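Quinoline 2-oxidoreductase large subunit (Pseudomonas putida, PDB 1T3Q) is the molybdenum-bearing subunit of a hydroxylase of the xanthine dehydrogenase family and binds a molybdopterin cytosine dinucleotide cofactor, consistent with oxidation of quinoline at carbon 2. Local coordinates at residues V405-F411 and H421-L427; Y630-V636 and S731-P735. All coordinates share one frame; numbering follows the deposited sequence.

Contact 1 of 2, residues V405-F411 and H421-L427; sequences VVMPEDF and HREGTYL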
loop_
_atom_site.group_PDB
_atom_site.type_symbol
_atom_site.label_atom_id
_atom_site.label_comp_id
_atom_site.label_asym_id
_atom_site.label_seq_id
_atom_site.Cartn_x
_atom_site.Cartn_y
_atom_site.Cartn_z
ATOM N N VAL B 405 -5.027 37.015 -40.499
ATOM C CA VAL B 405 -5.578 35.863 -39.801
ATOM C C VAL B 405 -6.548 35.053 -40.654
ATOM O O VAL B 405 -7.190 35.588 -41.561
ATOM C CB VAL B 405 -6.312 36.315 -38.512
ATOM C CG1 VAL B 405 -7.591 37.061 -38.871
ATOM C CG2 VAL B 405 -6.617 35.132 -37.647
ATOM N N VAL B 406 -6.637 33.755 -40.382
ATOM C CA VAL B 406 -7.584 32.922 -41.103
ATOM C C VAL B 406 -8.932 33.474 -40.663
ATOM O O VAL B 406 -9.231 33.519 -39.467
ATOM C CB VAL B 406 -7.477 31.438 -40.699
ATOM C CG1 VAL B 406 -8.616 30.643 -41.326
ATOM C CG2 VAL B 406 -6.142 30.871 -41.155
ATOM N N MET B 407 -9.734 33.908 -41.628
ATOM C CA MET B 407 -11.037 34.499 -41.344
ATOM C C MET B 407 -12.164 33.484 -41.174
ATOM O O MET B 407 -12.069 32.345 -41.636
ATOM C CB MET B 407 -11.403 35.481 -42.462
ATOM C CG MET B 407 -10.463 36.673 -42.586
ATOM S SD MET B 407 -10.645 37.856 -41.234
ATOM C CE MET B 407 -12.104 38.777 -41.800
ATOM N N PRO B 408 -13.255 33.894 -40.502
ATOM C CA PRO B 408 -14.398 33.007 -40.279
ATOM C C PRO B 408 -14.865 32.364 -41.586
ATOM O O PRO B 408 -15.188 31.175 -41.631
ATOM C CB PRO B 408 -15.444 33.945 -39.684
ATOM C CG PRO B 408 -14.601 34.919 -38.902
ATOM C CD PRO B 408 -13.478 35.209 -39.872
ATOM N N GLU B 409 -14.883 33.165 -42.645
ATOM C CA GLU B 409 -15.308 32.715 -43.969
ATOM C C GLU B 409 -14.301 31.755 -44.606
ATOM O O GLU B 409 -14.629 31.048 -45.561
ATOM C CB GLU B 409 -15.497 33.932 -44.882
ATOM N N ASP B 410 -13.082 31.727 -44.073
ATOM C CA ASP B 410 -12.024 30.866 -44.610
ATOM C C ASP B 410 -12.081 29.387 -44.229
ATOM O O ASP B 410 -11.620 28.534 -44.993
ATOM C CB ASP B 410 -10.652 31.422 -44.218
ATOM C CG ASP B 410 -10.342 32.737 -44.896
ATOM O OD1 ASP B 410 -9.400 33.422 -44.451
ATOM O OD2 ASP B 410 -11.036 33.081 -45.881
ATOM N N PHE B 411 -12.628 29.079 -43.055
ATOM C CA PHE B 411 -12.709 27.695 -42.600
ATOM C C PHE B 411 -13.583 26.841 -43.512
ATOM O O PHE B 411 -14.702 27.229 -43.849
ATOM C CB PHE B 411 -13.276 27.623 -41.180
ATOM C CG PHE B 411 -12.452 28.346 -40.150
ATOM C CD1 PHE B 411 -12.510 29.731 -40.037
ATOM C CD2 PHE B 411 -11.635 27.637 -39.278
ATOM C CE1 PHE B 411 -11.766 30.401 -39.064
ATOM C CE2 PHE B 411 -10.887 28.294 -38.302
ATOM C CZ PHE B 411 -10.953 29.677 -38.195
ATOM N N HIS B 421 -7.220 24.530 -40.639
ATOM C CA HIS B 421 -8.004 25.184 -39.598
ATOM C C HIS B 421 -9.471 24.868 -39.891
ATOM O O HIS B 421 -9.951 25.114 -41.002
ATOM C CB HIS B 421 -7.780 26.700 -39.631
ATOM C CG HIS B 421 -6.341 27.108 -39.546
ATOM N ND1 HIS B 421 -5.476 27.022 -40.616
ATOM C CD2 HIS B 421 -5.619 27.620 -38.522
ATOM C CE1 HIS B 421 -4.285 27.469 -40.255
ATOM N NE2 HIS B 421 -4.345 27.838 -38.989
ATOM N N ARG B 422 -10.185 24.329 -38.903
ATOM C CA ARG B 422 -11.584 23.956 -39.097
ATOM C C ARG B 422 -12.608 24.736 -38.273
ATOM O O ARG B 422 -13.696 25.039 -38.763
ATOM C CB ARG B 422 -11.745 22.450 -38.856
ATOM C CG ARG B 422 -10.919 21.612 -39.833
ATOM C CD ARG B 422 -11.150 20.120 -39.675
ATOM N NE ARG B 422 -10.299 19.367 -40.595
ATOM C CZ ARG B 422 -10.491 19.299 -41.909
ATOM N NH1 ARG B 422 -9.658 18.597 -42.662
ATOM N NH2 ARG B 422 -11.526 19.914 -42.471
ATOM N N GLU B 423 -12.281 25.047 -37.024
ATOM C CA GLU B 423 -13.200 25.817 -36.189
ATOM C C GLU B 423 -12.428 26.502 -35.069
ATOM O O GLU B 423 -11.772 25.846 -34.255
ATOM C CB GLU B 423 -14.311 24.921 -35.608
ATOM C CG GLU B 423 -13.941 24.097 -34.364
ATOM C CD GLU B 423 -13.115 22.857 -34.674
ATOM O OE1 GLU B 423 -12.263 22.496 -33.834
ATOM O OE2 GLU B 423 -13.325 22.231 -35.738
ATOM N N GLY B 424 -12.496 27.829 -35.050
ATOM C CA GLY B 424 -11.800 28.605 -34.035
ATOM C C GLY B 424 -12.241 30.055 -34.057
ATOM O O GLY B 424 -12.932 30.482 -34.984
ATOM N N THR B 425 -11.830 30.817 -33.048
ATOM C CA THR B 425 -12.208 32.223 -32.941
ATOM C C THR B 425 -11.042 33.194 -33.099
ATOM O O THR B 425 -10.904 34.136 -32.320
ATOM C CB THR B 425 -12.882 32.488 -31.585
ATOM O OG1 THR B 425 -12.097 31.896 -30.540
ATOM C CG2 THR B 425 -14.283 31.896 -31.561
ATOM N N TYR B 426 -10.217 32.986 -34.118
ATOM C CA TYR B 426 -9.067 33.853 -34.331
ATOM C C TYR B 426 -9.424 35.332 -34.409
ATOM O O TYR B 426 -8.913 36.138 -33.634
ATOM C CB TYR B 426 -8.322 33.460 -35.610
ATOM C CG TYR B 426 -7.919 32.004 -35.712
ATOM C CD1 TYR B 426 -7.828 31.191 -34.580
ATOM C CD2 TYR B 426 -7.592 31.450 -36.948
ATOM C CE1 TYR B 426 -7.418 29.862 -34.682
ATOM C CE2 TYR B 426 -7.181 30.131 -37.061
ATOM C CZ TYR B 426 -7.095 29.340 -35.928
ATOM O OH TYR B 426 -6.675 28.035 -36.046
ATOM N N LEU B 427 -10.292 35.690 -35.354
ATOM C CA LEU B 427 -10.689 37.082 -35.524
ATOM C C LEU B 427 -11.342 37.652 -34.275
ATOM O O LEU B 427 -10.974 38.733 -33.815
ATOM C CB LEU B 427 -11.655 37.238 -36.709
ATOM C CG LEU B 427 -12.104 38.688 -36.951
ATOM C CD1 LEU B 427 -10.885 39.559 -37.224
ATOM C CD2 LEU B 427 -13.074 38.756 -38.120
HETATM O O HOH W 1 -11.065 33.936 -37.478
#

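Contact 2 of 2, residues Y630-V636 and S731-P735; sequences YDPSDLV and SPLVP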
loop_
_atom_site.group_PDB
_atom_site.type_symbol
_atom_site.label_atom_id
_atom_site.label_comp_id
_atom_site.label_asym_id
_atom_site.label_seq_id
_atom_site.Cartn_x
_atom_site.Cartn_y
_atom_site.Cartn_z
ATOM N N TYR B 630 -9.131 5.770 -26.872
ATOM C CA TYR B 630 -9.615 6.866 -27.699
ATOM C C TYR B 630 -8.450 7.645 -28.282
ATOM O O TYR B 630 -7.410 7.816 -27.641
ATOM C CB TYR B 630 -10.526 7.794 -26.881
ATOM C CG TYR B 630 -10.764 9.157 -27.501
ATOM C CD1 TYR B 630 -9.939 10.234 -27.188
ATOM C CD2 TYR B 630 -11.832 9.377 -28.376
ATOM C CE1 TYR B 630 -10.168 11.498 -27.717
ATOM C CE2 TYR B 630 -12.071 10.643 -28.915
ATOM C CZ TYR B 630 -11.234 11.699 -28.575
ATOM O OH TYR B 630 -11.476 12.958 -29.064
ATOM N N ASP B 631 -8.640 8.114 -29.508
ATOM C CA ASP B 631 -7.624 8.868 -30.225
ATOM C C ASP B 631 -8.403 9.754 -31.200
ATOM O O ASP B 631 -9.139 9.251 -32.038
ATOM C CB ASP B 631 -6.720 7.872 -30.969
ATOM C CG ASP B 631 -5.475 8.515 -31.556
ATOM O OD1 ASP B 631 -5.092 9.618 -31.114
ATOM O OD2 ASP B 631 -4.866 7.895 -32.456
ATOM N N PRO B 632 -8.285 11.084 -31.075
ATOM C CA PRO B 632 -9.028 11.945 -32.002
ATOM C C PRO B 632 -8.749 11.638 -33.470
ATOM O O PRO B 632 -7.642 11.246 -33.834
ATOM C CB PRO B 632 -8.605 13.358 -31.591
ATOM C CG PRO B 632 -7.332 13.153 -30.815
ATOM C CD PRO B 632 -7.568 11.887 -30.073
ATOM N N SER B 633 -9.764 11.825 -34.305
ATOM C CA SER B 633 -9.656 11.542 -35.732
ATOM C C SER B 633 -8.921 12.623 -36.513
ATOM O O SER B 633 -8.603 12.439 -37.690
ATOM C CB SER B 633 -11.054 11.355 -36.319
ATOM O OG SER B 633 -11.831 12.522 -36.126
ATOM N N ASP B 634 -8.635 13.742 -35.860
ATOM C CA ASP B 634 -7.961 14.846 -36.529
ATOM C C ASP B 634 -7.398 15.783 -35.460
ATOM O O ASP B 634 -7.532 15.522 -34.258
ATOM C CB ASP B 634 -8.992 15.578 -37.404
ATOM C CG ASP B 634 -8.366 16.463 -38.468
ATOM O OD1 ASP B 634 -9.141 17.073 -39.240
ATOM O OD2 ASP B 634 -7.123 16.558 -38.553
ATOM N N LEU B 635 -6.762 16.864 -35.893
ATOM C CA LEU B 635 -6.218 17.831 -34.955
ATOM C C LEU B 635 -7.379 18.453 -34.192
ATOM O O LEU B 635 -8.497 18.513 -34.696
ATOM C CB LEU B 635 -5.485 18.950 -35.697
ATOM C CG LEU B 635 -4.368 18.599 -36.682
ATOM C CD1 LEU B 635 -3.808 19.886 -37.263
ATOM C CD2 LEU B 635 -3.277 17.810 -35.977
ATOM N N VAL B 636 -7.107 18.900 -32.975
ATOM C CA VAL B 636 -8.108 19.579 -32.157
ATOM C C VAL B 636 -7.399 20.872 -31.755
ATOM O O VAL B 636 -6.690 20.924 -30.751
ATOM C CB VAL B 636 -8.486 18.761 -30.907
ATOM C CG1 VAL B 636 -9.477 19.549 -30.039
ATOM C CG2 VAL B 636 -9.119 17.433 -31.330
ATOM N N SER B 731 -15.341 21.430 -30.194
ATOM C CA SER B 731 -14.716 20.531 -31.147
ATOM C C SER B 731 -15.716 19.421 -31.420
ATOM O O SER B 731 -16.304 18.867 -30.494
ATOM C CB SER B 731 -13.450 19.909 -30.567
ATOM O OG SER B 731 -13.124 18.733 -31.288
ATOM N N PRO B 732 -15.945 19.098 -32.698
ATOM C CA PRO B 732 -16.894 18.031 -33.019
ATOM C C PRO B 732 -16.226 16.663 -32.903
ATOM O O PRO B 732 -16.863 15.631 -33.098
ATOM C CB PRO B 732 -17.299 18.358 -34.455
ATOM C CG PRO B 732 -16.038 18.936 -35.024
ATOM C CD PRO B 732 -15.551 19.845 -33.906
ATOM N N LEU B 733 -14.943 16.668 -32.556
ATOM C CA LEU B 733 -14.162 15.439 -32.445
ATOM C C LEU B 733 -13.937 14.946 -31.019
ATOM O O LEU B 733 -13.291 13.923 -30.809
ATOM C CB LEU B 733 -12.803 15.652 -33.106
ATOM C CG LEU B 733 -12.840 16.367 -34.459
ATOM C CD1 LEU B 733 -11.428 16.466 -35.004
ATOM C CD2 LEU B 733 -13.736 15.598 -35.428
ATOM N N VAL B 734 -14.473 15.672 -30.046
ATOM C CA VAL B 734 -14.297 15.311 -28.644
ATOM C C VAL B 734 -15.644 15.405 -27.930
ATOM O O VAL B 734 -16.406 16.339 -28.167
ATOM C CB VAL B 734 -13.300 16.287 -27.973
ATOM C CG1 VAL B 734 -12.977 15.830 -26.560
ATOM C CG2 VAL B 734 -12.025 16.394 -28.816
ATOM N N PRO B 735 -15.967 14.429 -27.064
ATOM C CA PRO B 735 -17.258 14.530 -26.380
ATOM C C PRO B 735 -17.394 15.843 -25.619
ATOM O O PRO B 735 -16.430 16.344 -25.046
ATOM C CB PRO B 735 -17.287 13.295 -25.465
ATOM C CG PRO B 735 -15.882 12.745 -25.492
ATOM C CD PRO B 735 -15.349 13.112 -26.844
HETATM O O HOH W 2 -12.498 11.807 -32.852
#

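Contact 1 of 2, residues V405-F411 and H421-L427
With CG anti to its carbonyl carbon (chi1 -61°), Phe411 sets its ring obliquely against the backbone of Arg422 to Gly424, while Tyr426, turned the same way (chi1 -53°), brings its own ring against it. Phe411 CD2 lies 3.2 Å from Arg422 C, Phe411 CE2 meets His421 CB, and Phe411 CZ stands over one face of the Tyr426 ring, 4.0 Å from Tyr426 CE2; the two planes meet obliquely, at 48°. Val406 divides its branches: CG1 covers the rim of one Phe411 face, and CG2 makes a CH-pi contact over the His421 ring, 3.9 Å from its centroid. Cutting Phe411 back to an alanine is likely to open a gap between His421 CB, the Gly424 backbone and the Tyr426 ring, and to leave Val406 CG1 without its aromatic partner. At the other end Leu427 CD2 touches Met407 CE at 3.8 Å and Pro408 CD at 4.0 Å. One water joins the backbones, giving to Val406 O and accepting from Leu427 N. The contact closes the loop between helix 397-402 and helix 426-437, which contains short strands 413-414 and 420-421; His421 ND1 bonds to Phe413 O, and Val347 packs on Val405 and Tyr426.

Contact 2 of 2, residues Y630-V636 and S731-P735
Leu733 pushes its side chain from a type I turn, Ser731 to Val734, into the bend of 630-636. From CB, chi1 of -44° carries CG anti to the carbonyl carbon, and the chain forks against residues 633 to 636. CD1 lies 3.5 Å from Asp634 CB and 3.6 Å from Leu635 O, with Val636 CG2 farther off at 4.4 Å; CD2 lies against Ser633, 3.7 Å from its OG. The carbonyl of the same leucine is gripped twice. Tyr630 OH donates to Leu733 O at 2.7 Å, with a C=O...donor angle of 140° and the donor tilted 24° from the carbonyl plane, while the oxygen lies at the edge of the tyrosine ring. A water that accepts from Ser633 N gives the second bond to Leu733 O. Beside this, Val734 CG2 touches both Tyr630 OH, at 3.5 Å, and Val636 CG2, at 4.0 Å, its side chain crossing each of theirs at about a right angle. The turn is braced from within by an ST turn, Ser731 OG accepting from Leu733 N, and Val636 CG1 packs on that serine. The contact thus joins the link between strands 625-629 and 636-649, which belong to different sheets, to the loop between strand 722-726 and helix 744-761; helix 549-576 packs on Tyr630, Pro632, Val734 and Pro735.

Overall arrangement
The two contacts follow one another along the chain, yet their centres lie about 18 Å apart, on the same side of the chain's centre, and they meet directly. Arg422 NE forms a salt bridge with Asp634 OD1 at 2.9 Å, tying the 421-427 segment to 630-636. The neighbouring Glu423 reaches 731-735 instead: its OE2 packs 3.7 Å from Pro732 CD, while its OE1 forms a salt bridge with Lys739, on which Val636 and Ser731 also pack. Contact 2 is the nearer to the pterin cytosine dinucleotide, with the side chain of Val734 about 8 Å from the cofactor; in contact 1 the side chain of Glu423 is about 12 Å from the bound pterin cytosine dinucleotide.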